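Local coordinates for hypothetical protein DR_0824 (Deinococcus radiodurans, PDB 2IMR) that deaminates aminodeoxyfutalosine to futalosine, a step of menaquinone biosynthesis, with one zinc ion per subunit as cofactor, at residues C334-W339 against R372-G377. Numbering follows the deposited sequence.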
# COMPACT_ATOMS: atom_id res chain seq x y z
N CYS A 334 9.66 -1.64 13.11
CA CYS A 334 8.60 -0.69 13.42
C CYS A 334 7.52 -1.22 14.34
O CYS A 334 6.68 -0.47 14.82
CB CYS A 334 7.90 -0.25 12.15
SG CYS A 334 8.95 0.62 11.00
N GLY A 335 7.54 -2.53 14.58
CA GLY A 335 6.49 -3.12 15.38
C GLY A 335 5.58 -3.83 14.40
O GLY A 335 5.90 -3.91 13.21
N THR A 336 4.44 -4.32 14.87
CA THR A 336 3.53 -5.05 13.99
C THR A 336 2.14 -4.42 13.87
O THR A 336 1.51 -4.11 14.88
CB THR A 336 3.39 -6.51 14.47
OG1 THR A 336 4.68 -7.12 14.54
CG2 THR A 336 2.51 -7.32 13.52
N PHE A 337 1.69 -4.24 12.64
CA PHE A 337 0.37 -3.68 12.33
C PHE A 337 -0.67 -4.58 13.00
O PHE A 337 -0.64 -5.79 12.84
CB PHE A 337 0.16 -3.69 10.81
CG PHE A 337 -1.23 -3.31 10.37
CD1 PHE A 337 -1.69 -2.01 10.51
CD2 PHE A 337 -2.06 -4.26 9.76
CE1 PHE A 337 -2.96 -1.65 10.06
CE2 PHE A 337 -3.33 -3.91 9.31
CZ PHE A 337 -3.78 -2.59 9.45
N ASP A 338 -1.60 -3.97 13.75
CA ASP A 338 -2.63 -4.75 14.43
C ASP A 338 -3.78 -5.03 13.47
O ASP A 338 -4.83 -4.41 13.55
CB ASP A 338 -3.15 -3.99 15.65
CG ASP A 338 -3.88 -4.89 16.63
OD1 ASP A 338 -4.37 -5.95 16.20
OD2 ASP A 338 -3.97 -4.54 17.82
N TRP A 339 -3.58 -5.98 12.56
CA TRP A 339 -4.63 -6.28 11.59
C TRP A 339 -5.93 -6.71 12.26
O TRP A 339 -7.01 -6.22 11.91
CB TRP A 339 -4.16 -7.38 10.63
CG TRP A 339 -4.96 -7.44 9.35
CD1 TRP A 339 -6.31 -7.28 9.21
CD2 TRP A 339 -4.45 -7.73 8.04
NE1 TRP A 339 -6.68 -7.46 7.90
CE2 TRP A 339 -5.56 -7.74 7.16
CE3 TRP A 339 -3.17 -7.99 7.53
CZ2 TRP A 339 -5.42 -7.99 5.79
CZ3 TRP A 339 -3.04 -8.25 6.17
CH2 TRP A 339 -4.16 -8.25 5.32
N ARG A 372 0.36 -14.34 7.21
CA ARG A 372 -0.24 -15.54 7.79
C ARG A 372 0.51 -15.88 9.08
O ARG A 372 -0.08 -16.28 10.08
CB ARG A 372 -0.15 -16.71 6.81
CG ARG A 372 -0.64 -18.03 7.38
CD ARG A 372 -2.15 -18.03 7.62
NE ARG A 372 -2.58 -19.27 8.27
CZ ARG A 372 -2.34 -19.57 9.54
NH1 ARG A 372 -1.67 -18.72 10.31
NH2 ARG A 372 -2.74 -20.73 10.04
N GLN A 373 1.82 -15.69 9.04
CA GLN A 373 2.66 -15.99 10.20
C GLN A 373 2.47 -14.95 11.31
O GLN A 373 2.49 -15.29 12.49
CB GLN A 373 4.11 -16.05 9.75
CG GLN A 373 4.29 -16.98 8.56
CD GLN A 373 5.68 -16.93 7.97
OE1 GLN A 373 6.47 -16.03 8.27
NE2 GLN A 373 5.99 -17.90 7.11
N LEU A 374 2.28 -13.69 10.92
CA LEU A 374 2.08 -12.63 11.91
C LEU A 374 0.75 -12.74 12.64
O LEU A 374 0.67 -12.42 13.83
CB LEU A 374 2.11 -11.25 11.23
CG LEU A 374 3.39 -10.72 10.61
CD1 LEU A 374 3.09 -9.39 9.90
CD2 LEU A 374 4.45 -10.53 11.68
N TYR A 375 -0.28 -13.17 11.94
CA TYR A 375 -1.61 -13.25 12.54
C TYR A 375 -2.20 -14.65 12.55
O TYR A 375 -3.11 -14.96 11.77
CB TYR A 375 -2.54 -12.28 11.80
CG TYR A 375 -1.89 -10.94 11.53
CD1 TYR A 375 -1.48 -10.58 10.24
CD2 TYR A 375 -1.65 -10.04 12.57
CE1 TYR A 375 -0.84 -9.36 10.00
CE2 TYR A 375 -1.02 -8.82 12.34
CZ TYR A 375 -0.61 -8.49 11.06
OH TYR A 375 0.03 -7.30 10.84
N PRO A 376 -1.71 -15.51 13.45
CA PRO A 376 -2.19 -16.90 13.57
C PRO A 376 -3.69 -17.05 13.77
O PRO A 376 -4.29 -18.01 13.28
CB PRO A 376 -1.38 -17.44 14.74
CG PRO A 376 -1.14 -16.22 15.59
CD PRO A 376 -0.78 -15.19 14.55
N GLY A 377 -4.31 -16.11 14.48
CA GLY A 377 -5.74 -16.21 14.72
C GLY A 377 -6.60 -15.59 13.63
O GLY A 377 -7.82 -15.77 13.60
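Tyr375 gives its hydroxyl to the backbone of 334-339 in a short hydrogen bond, OH to Phe337 O at 2.6 Å. The C=O...OH angle is 133°, with the donor tilted 24° from the carbonyl plane. The same carbonyl accepts a weak bond from Trp339 N, the closing bond of an inverse gamma turn centred on Asp338. Over one face of the phenol ring sits Trp339 CB, 3.8 Å from the ring centroid in a CH-pi contact; the indole beyond it turns an edge to that face in a T-shaped pair, planes at 71°. Here Trp339 CE3 comes to 3.7 Å from Tyr375 CE1. Leu374 CB lies over the centre of the opposite face. At the phenol tip Thr336 CG2, set anti to the backbone N, comes within 3.7 Å of Tyr375 OH and also meets Leu374 CD2 at 4.2 Å.

Further out, Asp338 caps helix 339-344 through OD1 to Ala341 N, while Trp339 packs on helix 380-395 and on strands 322-324 and 349-351. The contact thus ties the C-terminal end of helix 365-374 to the start of helix 339-344. An alanine in place of Tyr375 would probably leave Phe337 O with only the weak bond from Trp339 N and a gap between Trp339 CB and Leu374 CB. Two donors thus share one carbonyl oxygen, while a methylene over each face and the bond at the tip together hold the phenol ring in its rotation.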